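Local coordinates for protein phosphoribosylformylglycinamidine synthase 2 (Thermus thermophilus, PDB 3VIU) that belongs to the AIR synthase-related (PurM-like) family, a two-fold repeat of N- and C-terminal domains on one chain, and binds adenosine-5'-diphosphate and magnesium, at residues 43-48 against 364-369; 486-491 against 538-543; 370-375 against 497-502. One frame throughout, in Å; residues are numbered along the deposited sequence.

Contact 1: residues 43-48 against 364-369. With ADP (adenosine-5'-diphosphate), chain B.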
ATOM      1  N   ALA A  43      13.169   1.943  14.322  1.00 19.45           N
ATOM      2  CA  ALA A  43      14.514   2.176  13.813  1.00 19.53           C
ATOM      3  C   ALA A  43      14.883   1.576  12.460  1.00 19.21           C
ATOM      4  O   ALA A  43      15.817   2.066  11.819  1.00 17.78           O
ATOM      5  CB  ALA A  43      15.537   1.737  14.866  1.00 21.17           C
ATOM      6  N   TYR A  44      14.178   0.529  12.024  1.00 16.58           N
ATOM      7  CA  TYR A  44      14.487  -0.091  10.735  1.00 16.49           C
ATOM      8  C   TYR A  44      15.957  -0.518  10.698  1.00 16.55           C
ATOM      9  O   TYR A  44      16.633  -0.362   9.687  1.00 18.24           O
ATOM     10  CB  TYR A  44      14.235   0.907   9.602  1.00 15.07           C
ATOM     11  CG  TYR A  44      12.781   1.155   9.304  1.00 18.35           C
ATOM     12  CD1 TYR A  44      11.915   1.678  10.275  1.00 18.37           C
ATOM     13  CD2 TYR A  44      12.250   0.824   8.060  1.00 18.41           C
ATOM     14  CE1 TYR A  44      10.556   1.852  10.007  1.00 18.19           C
ATOM     15  CE2 TYR A  44      10.900   0.991   7.788  1.00 18.17           C
ATOM     16  CZ  TYR A  44      10.059   1.499   8.758  1.00 18.25           C
ATOM     17  OH  TYR A  44       8.724   1.627   8.467  1.00 18.85           O
ATOM     18  N   LYS A  45      16.440  -1.062  11.806  1.00 18.11           N
ATOM     19  CA  LYS A  45      17.829  -1.472  11.929  1.00 19.07           C
ATOM     20  C   LYS A  45      18.382  -2.438  10.877  1.00 20.74           C
ATOM     21  O   LYS A  45      19.512  -2.277  10.428  1.00 22.93           O
ATOM     22  CB  LYS A  45      18.060  -2.026  13.333  1.00 18.77           C
ATOM     23  CG  LYS A  45      17.908  -0.966  14.418  1.00 19.79           C
ATOM     24  CD  LYS A  45      18.184  -1.512  15.817  1.00 22.49           C
ATOM     25  CE  LYS A  45      17.245  -2.664  16.161  1.00 24.11           C
ATOM     26  NZ  LYS A  45      17.317  -3.034  17.599  1.00 24.40           N
ATOM     27  N   ASN A  46      17.598  -3.424  10.465  1.00 20.61           N
ATOM     28  CA  ASN A  46      18.088  -4.378   9.482  1.00 20.16           C
ATOM     29  C   ASN A  46      17.744  -4.065   8.035  1.00 19.51           C
ATOM     30  O   ASN A  46      18.279  -4.699   7.124  1.00 20.75           O
ATOM     31  CB  ASN A  46      17.589  -5.777   9.822  1.00 19.22           C
ATOM     32  CG  ASN A  46      18.154  -6.286  11.127  1.00 22.04           C
ATOM     33  OD1 ASN A  46      17.747  -5.863  12.213  1.00 23.02           O
ATOM     34  ND2 ASN A  46      19.111  -7.191  11.031  1.00 22.24           N
ATOM     35  N   SER A  47      16.876  -3.084   7.817  1.00 18.15           N
ATOM     36  CA  SER A  47      16.454  -2.734   6.464  1.00 17.75           C
ATOM     37  C   SER A  47      17.052  -1.462   5.880  1.00 17.81           C
ATOM     38  O   SER A  47      17.156  -1.345   4.663  1.00 17.88           O
ATOM     39  CB  SER A  47      14.926  -2.630   6.396  1.00 16.17           C
ATOM     40  OG  SER A  47      14.456  -1.569   7.206  1.00 15.47           O
ATOM     41  N   ARG A  48      17.437  -0.513   6.731  1.00 17.75           N
ATOM     42  CA  ARG A  48      18.006   0.741   6.241  1.00 19.15           C
ATOM     43  C   ARG A  48      19.156   0.567   5.251  1.00 18.96           C
ATOM     44  O   ARG A  48      19.113   1.115   4.154  1.00 20.91           O
ATOM     45  CB  ARG A  48      18.448   1.628   7.413  1.00 20.53           C
ATOM     46  CG  ARG A  48      17.444   2.742   7.763  1.00 23.79           C
ATOM     47  CD  ARG A  48      17.416   3.049   9.267  1.00 27.80           C
ATOM     48  NE  ARG A  48      18.686   3.565   9.775  1.00 31.42           N
ATOM     49  CZ  ARG A  48      18.997   3.655  11.066  1.00 34.08           C
ATOM     50  NH1 ARG A  48      18.133   3.263  11.994  1.00 33.51           N
ATOM     51  NH2 ARG A  48      20.175   4.143  11.434  1.00 36.64           N
ATOM     52  N   PRO A 364      21.675   1.995  15.631  1.00 29.76           N
ATOM     53  CA  PRO A 364      22.608   1.153  14.873  1.00 29.22           C
ATOM     54  C   PRO A 364      21.880   0.329  13.821  1.00 29.23           C
ATOM     55  O   PRO A 364      20.735  -0.067  14.025  1.00 29.23           O
ATOM     56  CB  PRO A 364      23.223   0.255  15.945  1.00 28.88           C
ATOM     57  CG  PRO A 364      23.034   1.042  17.226  1.00 30.26           C
ATOM     58  CD  PRO A 364      21.670   1.628  17.058  1.00 27.95           C
ATOM     59  N   THR A 365      22.540   0.084  12.692  1.00 29.98           N
ATOM     60  CA  THR A 365      21.960  -0.730  11.630  1.00 29.74           C
ATOM     61  C   THR A 365      22.785  -2.002  11.523  1.00 31.16           C
ATOM     62  O   THR A 365      23.922  -2.055  11.992  1.00 31.20           O
ATOM     63  CB  THR A 365      21.968  -0.009  10.264  1.00 29.16           C
ATOM     64  OG1 THR A 365      23.313   0.306   9.887  1.00 27.81           O
ATOM     65  CG2 THR A 365      21.135   1.264  10.336  1.00 28.19           C
ATOM     66  N   TYR A 366      22.219  -3.033  10.911  1.00 32.13           N
ATOM     67  CA  TYR A 366      22.942  -4.287  10.794  1.00 34.29           C
ATOM     68  C   TYR A 366      22.966  -4.856   9.380  1.00 34.85           C
ATOM     69  O   TYR A 366      22.009  -4.721   8.614  1.00 35.31           O
ATOM     70  CB  TYR A 366      22.346  -5.319  11.762  1.00 34.93           C
ATOM     71  CG  TYR A 366      22.331  -4.876  13.211  1.00 35.53           C
ATOM     72  CD1 TYR A 366      23.519  -4.612  13.894  1.00 36.52           C
ATOM     73  CD2 TYR A 366      21.128  -4.709  13.896  1.00 36.55           C
ATOM     74  CE1 TYR A 366      23.512  -4.191  15.221  1.00 38.28           C
ATOM     75  CE2 TYR A 366      21.107  -4.288  15.230  1.00 38.45           C
ATOM     76  CZ  TYR A 366      22.305  -4.032  15.884  1.00 39.15           C
ATOM     77  OH  TYR A 366      22.294  -3.622  17.197  1.00 38.42           O
ATOM     78  N   VAL A 367      24.085  -5.481   9.040  1.00 35.01           N
ATOM     79  CA  VAL A 367      24.243  -6.103   7.739  1.00 35.65           C
ATOM     80  C   VAL A 367      24.471  -7.583   7.995  1.00 36.89           C
ATOM     81  O   VAL A 367      25.171  -7.954   8.938  1.00 37.34           O
ATOM     82  CB  VAL A 367      25.444  -5.516   6.976  1.00 35.44           C
ATOM     83  CG1 VAL A 367      25.860  -6.450   5.855  1.00 35.79           C
ATOM     84  CG2 VAL A 367      25.068  -4.155   6.403  1.00 35.73           C
ATOM     85  N   ARG A 368      23.863  -8.424   7.167  1.00 36.55           N
ATOM     86  CA  ARG A 368      24.008  -9.864   7.316  1.00 36.99           C
ATOM     87  C   ARG A 368      24.337 -10.501   5.988  1.00 36.12           C
ATOM     88  O   ARG A 368      24.414  -9.825   4.959  1.00 35.98           O
ATOM     89  CB  ARG A 368      22.714 -10.482   7.849  1.00 38.66           C
ATOM     90  CG  ARG A 368      22.456 -10.223   9.315  1.00 42.42           C
ATOM     91  CD  ARG A 368      20.990 -10.412   9.653  1.00 43.55           C
ATOM     92  NE  ARG A 368      20.713 -10.129  11.057  1.00 45.69           N
ATOM     93  CZ  ARG A 368      21.077  -9.014  11.680  1.00 46.70           C
ATOM     94  NH1 ARG A 368      21.739  -8.078  11.019  1.00 48.26           N
ATOM     95  NH2 ARG A 368      20.773  -8.826  12.959  1.00 46.87           N
ATOM     96  N   VAL A 369      24.538 -11.812   6.021  1.00 35.32           N
ATOM     97  CA  VAL A 369      24.820 -12.565   4.814  1.00 34.17           C
ATOM     98  C   VAL A 369      23.603 -13.430   4.547  1.00 31.09           C
ATOM     99  O   VAL A 369      23.288 -14.341   5.313  1.00 29.81           O
ATOM    100  CB  VAL A 369      26.070 -13.460   4.965  1.00 35.50           C
ATOM    101  CG1 VAL A 369      27.323 -12.592   5.001  1.00 35.52           C
ATOM    102  CG2 VAL A 369      25.963 -14.300   6.235  1.00 37.99           C
TER
HETATM  103  PB  ADP B 800       5.181   6.372  10.749  1.00 74.65           P
HETATM  104  O1B ADP B 800       5.670   5.653  11.958  1.00 75.79           O
HETATM  105  O2B ADP B 800       4.062   5.478  10.015  1.00 74.08           O
HETATM  106  O3B ADP B 800       4.533   7.853  11.230  1.00 74.54           O
HETATM  107  PA  ADP B 800       7.636   5.570   9.868  1.00 68.93           P
HETATM  108  O1A ADP B 800       8.595   6.055  10.898  1.00 68.84           O
HETATM  109  O2A ADP B 800       7.067   4.123  10.324  1.00 68.99           O
HETATM  110  O3A ADP B 800       6.413   6.653   9.703  1.00 71.48           O
HETATM  111  O5' ADP B 800       8.351   5.377   8.411  1.00 64.03           O
HETATM  112  C5' ADP B 800       9.705   5.867   8.469  1.00 57.25           C
HETATM  113  C4' ADP B 800      10.092   6.735   7.236  1.00 52.52           C
HETATM  114  O4' ADP B 800      10.875   5.958   6.273  1.00 50.76           O
HETATM  115  C3' ADP B 800       8.884   7.290   6.437  1.00 50.00           C
HETATM  116  O3' ADP B 800       9.220   8.569   5.885  1.00 48.00           O
HETATM  117  C2' ADP B 800       8.654   6.224   5.365  1.00 48.84           C
HETATM  118  O2' ADP B 800       7.978   6.745   4.218  1.00 46.83           O
HETATM  119  C1' ADP B 800      10.070   5.727   5.064  1.00 49.10           C
HETATM  120  N9  ADP B 800      10.078   4.305   4.694  1.00 48.44           N
HETATM  121  C8  ADP B 800       9.949   3.244   5.546  1.00 47.66           C
HETATM  122  N7  ADP B 800      10.002   2.122   4.889  1.00 47.23           N
HETATM  123  C5  ADP B 800      10.168   2.382   3.575  1.00 46.31           C
HETATM  124  C6  ADP B 800      10.292   1.592   2.403  1.00 45.84           C
HETATM  125  N6  ADP B 800      10.251   0.211   2.479  1.00 45.15           N
HETATM  126  N1  ADP B 800      10.451   2.214   1.214  1.00 45.24           N
HETATM  127  C2  ADP B 800      10.493   3.552   1.119  1.00 44.61           C
HETATM  128  N3  ADP B 800      10.380   4.330   2.197  1.00 44.46           N
HETATM  129  C4  ADP B 800      10.219   3.795   3.427  1.00 46.63           C
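K45 and Y366 lie side by side and point the same way, the aliphatic part of the lysine running along the tyrosine ring with K45 CD 4.1 Å from Y366 CE2. Each has its CG anti to the carbonyl carbon. E14 receives both tips: a salt bridge from K45 NZ and a hydrogen bond with Y366 OH. Long, amphipathic residues suit this place, apolar along the chain and polar at the end. Between the backbones one bond ties the loops, Y366 N to K45 O at 2.9 Å, with the donor above the carbonyl plane; the same oxygen also receives a CA-H contact from T365.

R48 and T365 cross at about a right angle. The methyl T365 CG2 rests over one face of the R48 guanidinium, toward its rim and 3.2 Å from R48 NH2. At the edge of the group R48 NH1 gives an in-plane bond of 2.6 Å to a lone pair of A43 O, and NH2 binds A363 O. The bends at chi2 and chi3 fold the arginine back over its own loop. Further along, the N46 amide crosses the R368 guanidinium obliquely, their planes 74° apart, and R368 makes a salt bridge with E493.

Y44 takes the positive phi of a residue leaving a helix (56°), and its ring turns from the second loop to the nucleotide; it is one of the residues lining the ADP pocket, with Y44 CE2 3.2 Å from ADP N7. The two loops, which meet near the surface, join the link between helices 40-43 and 48-51 to the connection running from helix 357-361 to helix 374-380.

Contact 2: residues 486-491 against 538-543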
ATOM      1  N   GLY A 486       5.104  -1.292   0.765  1.00 14.13           N
ATOM      2  CA  GLY A 486       4.912  -1.791   2.105  1.00 10.43           C
ATOM      3  C   GLY A 486       5.564  -3.157   2.147  1.00 12.62           C
ATOM      4  O   GLY A 486       5.002  -4.129   1.654  1.00 10.42           O
ATOM      5  N   LEU A 487       6.765  -3.237   2.710  1.00 13.60           N
ATOM      6  CA  LEU A 487       7.458  -4.514   2.797  1.00 14.40           C
ATOM      7  C   LEU A 487       7.007  -5.291   4.032  1.00 14.97           C
ATOM      8  O   LEU A 487       6.885  -4.727   5.119  1.00 17.59           O
ATOM      9  CB  LEU A 487       8.973  -4.292   2.855  1.00 14.18           C
ATOM     10  CG  LEU A 487       9.594  -3.442   1.736  1.00 16.14           C
ATOM     11  CD1 LEU A 487      11.107  -3.448   1.892  1.00 14.22           C
ATOM     12  CD2 LEU A 487       9.194  -3.978   0.359  1.00 13.01           C
ATOM     13  N   ASN A 488       6.755  -6.583   3.848  1.00 14.39           N
ATOM     14  CA  ASN A 488       6.342  -7.481   4.928  1.00 11.46           C
ATOM     15  C   ASN A 488       7.118  -8.777   4.729  1.00 11.49           C
ATOM     16  O   ASN A 488       6.983  -9.433   3.698  1.00 13.13           O
ATOM     17  CB  ASN A 488       4.849  -7.765   4.841  1.00  9.52           C
ATOM     18  CG  ASN A 488       4.017  -6.499   4.830  1.00 10.04           C
ATOM     19  OD1 ASN A 488       3.644  -5.978   5.874  1.00  7.66           O
ATOM     20  ND2 ASN A 488       3.739  -5.990   3.640  1.00  9.05           N
ATOM     21  N   LEU A 489       7.940  -9.133   5.707  1.00 11.23           N
ATOM     22  CA  LEU A 489       8.748 -10.339   5.631  1.00 10.86           C
ATOM     23  C   LEU A 489       8.925 -11.002   6.988  1.00 12.69           C
ATOM     24  O   LEU A 489       8.430 -10.515   8.013  1.00 12.24           O
ATOM     25  CB  LEU A 489      10.127 -10.018   5.052  1.00 10.47           C
ATOM     26  CG  LEU A 489      10.147  -9.592   3.581  1.00 14.03           C
ATOM     27  CD1 LEU A 489      10.398  -8.094   3.507  1.00 12.46           C
ATOM     28  CD2 LEU A 489      11.219 -10.357   2.817  1.00 11.63           C
ATOM     29  N   GLY A 490       9.627 -12.130   6.981  1.00 12.67           N
ATOM     30  CA  GLY A 490       9.880 -12.847   8.208  1.00 13.47           C
ATOM     31  C   GLY A 490      11.058 -12.186   8.881  1.00 17.01           C
ATOM     32  O   GLY A 490      11.458 -11.074   8.517  1.00 17.33           O
ATOM     33  N   SER A 491      11.621 -12.870   9.864  1.00 18.96           N
ATOM     34  CA  SER A 491      12.762 -12.350  10.595  1.00 20.57           C
ATOM     35  C   SER A 491      13.977 -12.203   9.686  1.00 21.12           C
ATOM     36  O   SER A 491      14.239 -13.061   8.833  1.00 20.54           O
ATOM     37  CB  SER A 491      13.105 -13.289  11.746  1.00 21.03           C
ATOM     38  OG  SER A 491      14.325 -12.901  12.343  1.00 23.24           O
ATOM     39  N   THR A 538       6.508 -10.284   0.969  1.00 11.39           N
ATOM     40  CA  THR A 538       5.425  -9.470   0.452  1.00 13.91           C
ATOM     41  C   THR A 538       5.716  -7.982   0.315  1.00 15.50           C
ATOM     42  O   THR A 538       5.757  -7.243   1.302  1.00 17.87           O
ATOM     43  CB  THR A 538       4.164  -9.649   1.324  1.00 13.29           C
ATOM     44  OG1 THR A 538       3.790 -11.027   1.338  1.00 14.59           O
ATOM     45  CG2 THR A 538       3.008  -8.847   0.765  1.00 14.22           C
ATOM     46  N   ALA A 539       5.914  -7.545  -0.920  1.00 15.89           N
ATOM     47  CA  ALA A 539       6.149  -6.139  -1.190  1.00 16.18           C
ATOM     48  C   ALA A 539       4.868  -5.612  -1.830  1.00 16.79           C
ATOM     49  O   ALA A 539       4.629  -5.809  -3.024  1.00 16.23           O
ATOM     50  CB  ALA A 539       7.332  -5.965  -2.139  1.00 16.15           C
HETATM   51  N   MSE A 540       4.036  -4.964  -1.025  1.00 16.84           N
HETATM   52  CA  MSE A 540       2.795  -4.400  -1.527  1.00 18.35           C
HETATM   53  C   MSE A 540       3.109  -3.038  -2.111  1.00 16.45           C
HETATM   54  O   MSE A 540       3.359  -2.075  -1.394  1.00 18.41           O
HETATM   55  CB  MSE A 540       1.774  -4.319  -0.399  1.00 23.68           C
HETATM   56  CG  MSE A 540       1.353  -5.703   0.061  1.00 32.55           C
HETATM   57 SE   MSE A 540       0.617  -5.764   1.849  1.00 52.02          SE
HETATM   58  CE  MSE A 540      -0.495  -7.350   1.648  1.00 44.85           C
ATOM     59  N   VAL A 541       3.119  -2.986  -3.435  1.00 14.24           N
ATOM     60  CA  VAL A 541       3.440  -1.783  -4.179  1.00 11.80           C
ATOM     61  C   VAL A 541       2.229  -0.949  -4.551  1.00 11.26           C
ATOM     62  O   VAL A 541       1.318  -1.423  -5.226  1.00 10.37           O
ATOM     63  CB  VAL A 541       4.194  -2.146  -5.472  1.00 12.46           C
ATOM     64  CG1 VAL A 541       4.536  -0.886  -6.263  1.00 11.02           C
ATOM     65  CG2 VAL A 541       5.457  -2.932  -5.121  1.00 14.20           C
ATOM     66  N   GLY A 542       2.238   0.302  -4.102  1.00 11.66           N
ATOM     67  CA  GLY A 542       1.162   1.219  -4.402  1.00 11.19           C
ATOM     68  C   GLY A 542       1.699   2.240  -5.384  1.00 13.09           C
ATOM     69  O   GLY A 542       2.771   2.813  -5.167  1.00 11.94           O
ATOM     70  N   VAL A 543       0.969   2.454  -6.472  1.00 12.49           N
ATOM     71  CA  VAL A 543       1.385   3.403  -7.486  1.00 14.40           C
ATOM     72  C   VAL A 543       0.324   4.458  -7.742  1.00 14.65           C
ATOM     73  O   VAL A 543      -0.863   4.154  -7.841  1.00 15.53           O
ATOM     74  CB  VAL A 543       1.687   2.699  -8.834  1.00 15.53           C
ATOM     75  CG1 VAL A 543       1.864   3.745  -9.940  1.00 13.91           C
ATOM     76  CG2 VAL A 543       2.939   1.845  -8.707  1.00 13.00           C
TER
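Two neighbouring antiparallel strands of the mixed sheet in the second PurM-like N-terminal domain meet here, 479-488 and 538-548, their short axes 4.7 Å apart. G486 faces M540 as a hydrogen-bonded pair: G486 N reaches M540 O at 2.9 Å, almost straight at 176°, and M540 N returns to G486 O at 3.0 Å. N488 and T538 form the next such pair, with N488 N to T538 O at 2.8 Å and T538 N nearly along the C=O axis of N488 O.

Between them L487 and A539 are a non-hydrogen-bonded pair on the face packed by helix 495-515, as expected of this alpha/beta fold, where helices cover one side of the sheet. The small alanine lets the branched leucine pack close, L487 CD2 3.7 Å from A539 CB; the leucine also touches ADP, and both side chains meet T504.

On the other face, turned to strand 172-182 of the first N-terminal domain, sit N488, T538 and M540. N488 ND2 makes a weak 3.3 Å bond to T538 O and lies 3.6 Å from M540 SE, a selenomethionine whose extended chain crosses the N488 side chain at about a right angle. N88 binds N488 OD1, and Y167 pairs with T538 OG1.

Contact 3: residues 370-375 against 497-502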
ATOM      1  N   GLY A 370      22.896 -13.114   3.470  1.00 28.28           N
ATOM      2  CA  GLY A 370      21.724 -13.884   3.128  1.00 24.05           C
ATOM      3  C   GLY A 370      22.102 -15.136   2.367  1.00 22.15           C
ATOM      4  O   GLY A 370      23.164 -15.215   1.750  1.00 17.84           O
ATOM      5  N   ARG A 371      21.227 -16.127   2.445  1.00 22.72           N
ATOM      6  CA  ARG A 371      21.402 -17.388   1.744  1.00 23.81           C
ATOM      7  C   ARG A 371      20.005 -17.922   1.513  1.00 24.13           C
ATOM      8  O   ARG A 371      19.212 -18.052   2.454  1.00 24.17           O
ATOM      9  CB  ARG A 371      22.207 -18.403   2.566  1.00 25.24           C
ATOM     10  CG  ARG A 371      22.603 -19.619   1.744  1.00 27.74           C
ATOM     11  CD  ARG A 371      23.441 -20.622   2.519  1.00 30.96           C
ATOM     12  NE  ARG A 371      22.618 -21.621   3.184  1.00 35.87           N
ATOM     13  CZ  ARG A 371      22.447 -21.688   4.499  1.00 40.28           C
ATOM     14  NH1 ARG A 371      23.050 -20.806   5.291  1.00 41.41           N
ATOM     15  NH2 ARG A 371      21.673 -22.639   5.020  1.00 40.11           N
ATOM     16  N   GLU A 372      19.698 -18.229   0.262  1.00 23.06           N
ATOM     17  CA  GLU A 372      18.376 -18.730  -0.066  1.00 23.30           C
ATOM     18  C   GLU A 372      18.008 -20.065   0.582  1.00 21.77           C
ATOM     19  O   GLU A 372      18.821 -20.987   0.666  1.00 20.80           O
ATOM     20  CB  GLU A 372      18.216 -18.839  -1.584  1.00 22.95           C
ATOM     21  CG  GLU A 372      16.867 -19.381  -1.989  1.00 23.71           C
ATOM     22  CD  GLU A 372      16.560 -19.155  -3.449  1.00 25.62           C
ATOM     23  OE1 GLU A 372      17.385 -19.554  -4.304  1.00 22.87           O
ATOM     24  OE2 GLU A 372      15.487 -18.579  -3.733  1.00 25.79           O
ATOM     25  N   ASP A 373      16.764 -20.137   1.046  1.00 20.68           N
ATOM     26  CA  ASP A 373      16.205 -21.336   1.657  1.00 20.08           C
ATOM     27  C   ASP A 373      16.240 -22.418   0.559  1.00 21.26           C
ATOM     28  O   ASP A 373      15.591 -22.287  -0.485  1.00 18.90           O
ATOM     29  CB  ASP A 373      14.769 -21.022   2.102  1.00 19.39           C
ATOM     30  CG  ASP A 373      14.054 -22.211   2.712  1.00 20.73           C
ATOM     31  OD1 ASP A 373      12.978 -21.989   3.298  1.00 23.40           O
ATOM     32  OD2 ASP A 373      14.541 -23.355   2.606  1.00 23.05           O
ATOM     33  N   PRO A 374      17.018 -23.491   0.773  1.00 19.89           N
ATOM     34  CA  PRO A 374      17.102 -24.549  -0.237  1.00 21.95           C
ATOM     35  C   PRO A 374      15.758 -25.099  -0.704  1.00 21.83           C
ATOM     36  O   PRO A 374      15.625 -25.530  -1.850  1.00 21.03           O
ATOM     37  CB  PRO A 374      17.985 -25.611   0.432  1.00 20.26           C
ATOM     38  CG  PRO A 374      17.765 -25.372   1.902  1.00 21.99           C
ATOM     39  CD  PRO A 374      17.763 -23.862   1.988  1.00 19.25           C
ATOM     40  N   GLU A 375      14.762 -25.075   0.173  1.00 21.71           N
ATOM     41  CA  GLU A 375      13.446 -25.587  -0.194  1.00 23.25           C
ATOM     42  C   GLU A 375      12.764 -24.669  -1.192  1.00 21.14           C
ATOM     43  O   GLU A 375      12.004 -25.127  -2.046  1.00 22.22           O
ATOM     44  CB  GLU A 375      12.570 -25.776   1.051  1.00 25.45           C
ATOM     45  CG  GLU A 375      13.175 -26.766   2.033  1.00 32.11           C
ATOM     46  CD  GLU A 375      13.526 -28.103   1.378  1.00 34.36           C
ATOM     47  OE1 GLU A 375      14.503 -28.746   1.829  1.00 32.38           O
ATOM     48  OE2 GLU A 375      12.820 -28.503   0.421  1.00 36.73           O
ATOM     49  N   GLY A 497      15.719 -15.493   5.691  1.00 22.95           N
ATOM     50  CA  GLY A 497      14.873 -14.324   5.838  1.00 22.51           C
ATOM     51  C   GLY A 497      15.529 -13.064   5.302  1.00 22.59           C
ATOM     52  O   GLY A 497      14.913 -12.297   4.560  1.00 21.81           O
ATOM     53  N   TYR A 498      16.783 -12.844   5.677  1.00 22.65           N
ATOM     54  CA  TYR A 498      17.515 -11.670   5.212  1.00 22.09           C
ATOM     55  C   TYR A 498      17.622 -11.732   3.691  1.00 21.43           C
ATOM     56  O   TYR A 498      17.553 -10.710   3.002  1.00 22.18           O
ATOM     57  CB  TYR A 498      18.919 -11.634   5.820  1.00 20.57           C
ATOM     58  CG  TYR A 498      19.638 -10.325   5.609  1.00 20.94           C
ATOM     59  CD1 TYR A 498      19.325  -9.199   6.378  1.00 21.20           C
ATOM     60  CD2 TYR A 498      20.633 -10.205   4.642  1.00 20.51           C
ATOM     61  CE1 TYR A 498      19.994  -7.990   6.188  1.00 20.48           C
ATOM     62  CE2 TYR A 498      21.305  -9.004   4.443  1.00 19.45           C
ATOM     63  CZ  TYR A 498      20.987  -7.903   5.217  1.00 20.23           C
ATOM     64  OH  TYR A 498      21.673  -6.725   5.019  1.00 23.02           O
ATOM     65  N   HIS A 499      17.787 -12.937   3.165  1.00 19.42           N
ATOM     66  CA  HIS A 499      17.890 -13.102   1.729  1.00 19.48           C
ATOM     67  C   HIS A 499      16.608 -12.617   1.049  1.00 19.16           C
ATOM     68  O   HIS A 499      16.654 -11.889   0.059  1.00 18.71           O
ATOM     69  CB  HIS A 499      18.155 -14.565   1.390  1.00 19.10           C
ATOM     70  CG  HIS A 499      18.310 -14.826  -0.074  1.00 21.07           C
ATOM     71  ND1 HIS A 499      17.280 -15.295  -0.860  1.00 21.31           N
ATOM     72  CD2 HIS A 499      19.375 -14.674  -0.897  1.00 20.48           C
ATOM     73  CE1 HIS A 499      17.703 -15.423  -2.104  1.00 21.32           C
ATOM     74  NE2 HIS A 499      18.970 -15.052  -2.154  1.00 21.56           N
ATOM     75  N   GLU A 500      15.463 -13.005   1.593  1.00 19.07           N
ATOM     76  CA  GLU A 500      14.188 -12.591   1.024  1.00 17.68           C
ATOM     77  C   GLU A 500      14.034 -11.070   1.081  1.00 17.27           C
ATOM     78  O   GLU A 500      13.518 -10.454   0.148  1.00 16.61           O
ATOM     79  CB  GLU A 500      13.045 -13.281   1.764  1.00 15.29           C
ATOM     80  CG  GLU A 500      13.143 -14.789   1.705  1.00 15.95           C
ATOM     81  CD  GLU A 500      11.996 -15.491   2.393  1.00 15.60           C
ATOM     82  OE1 GLU A 500      11.683 -15.138   3.543  1.00 16.37           O
ATOM     83  OE2 GLU A 500      11.413 -16.413   1.789  1.00 19.65           O
ATOM     84  N   LEU A 501      14.492 -10.468   2.174  1.00 16.73           N
ATOM     85  CA  LEU A 501      14.407  -9.026   2.328  1.00 16.83           C
ATOM     86  C   LEU A 501      15.316  -8.365   1.306  1.00 16.37           C
ATOM     87  O   LEU A 501      14.942  -7.391   0.664  1.00 17.62           O
ATOM     88  CB  LEU A 501      14.836  -8.606   3.735  1.00 17.93           C
ATOM     89  CG  LEU A 501      14.990  -7.098   3.980  1.00 19.32           C
ATOM     90  CD1 LEU A 501      13.640  -6.386   3.848  1.00 18.62           C
ATOM     91  CD2 LEU A 501      15.570  -6.877   5.367  1.00 18.69           C
ATOM     92  N   ALA A 502      16.511  -8.913   1.153  1.00 15.52           N
ATOM     93  CA  ALA A 502      17.477  -8.366   0.225  1.00 14.99           C
ATOM     94  C   ALA A 502      16.993  -8.496  -1.217  1.00 15.19           C
ATOM     95  O   ALA A 502      17.058  -7.528  -1.978  1.00 14.96           O
ATOM     96  CB  ALA A 502      18.830  -9.056   0.416  1.00 14.94           C
TER
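An extended run of chain, 370-373, crosses the flank of helix 495-515 of the second PurM-like N-terminal domain just before it enters helix 374-380, whose N-cap is D373. No hydrogen bond links the two segments, so the contact is made by van der Waals and CH-pi packing.

The CH-pi part belongs to E372 and H499. H499 CG stands anti to the backbone N (chi1 -179°), which carries the imidazole off the helix toward the passing loop. E372 CB then lies over one face of that ring, 3.8 Å from its centroid, with the backbone atom E372 N above the centre of the same face. A flat ring suits this place because it offers a broad surface to both backbone and methylene.

In the van der Waals part, G370 passes where the two backbones come nearest, G370 CA to H499 CB being 4.0 Å; glycine suits this spot, having no side chain where the H499 backbone lies close. G370 N is 3.9 Å from Y498 CD2, and R371 N approaches H499 CB at 3.6 Å, while the R371 side chain packs on P495, earlier in the same helix.

Charged groups are paired mainly outside the contact. E372, extended beyond CG, makes a salt bridge with R380; its carboxylate might favour a protonated histidine, but the charged atoms do not meet. R534 binds both D373 and E500, and so joins the two segments. The start of helix 374-380 is closed by a capping bond, E375 N to D373 OD2 at 3.0 Å, the donor arriving from above the carboxylate plane.

How the contacts relate
Contact 2 is buried near the middle of the chain, whereas contacts 1 and 3 lie at the surface. Their chemistry follows: regular backbone pairing in the sheet; one backbone bond between the loops, with side-chain tips that find partners outside them; and packing without a direct hydrogen bond between 370-375 and 497-502. Segments 364-369 and 370-375 are continuous, so contacts 1 and 3 share one connecting chain and touch where R368 O lies 3.3 Å from Y498 CE2. Contacts 2 and 3 meet through L489 CD2 and L501 N, 3.3 Å apart, because strand 479-488 leads into helix 495-515. Contacts 1 and 2 do not touch, yet each supplies a residue to the ADP pocket, Y44 and L487.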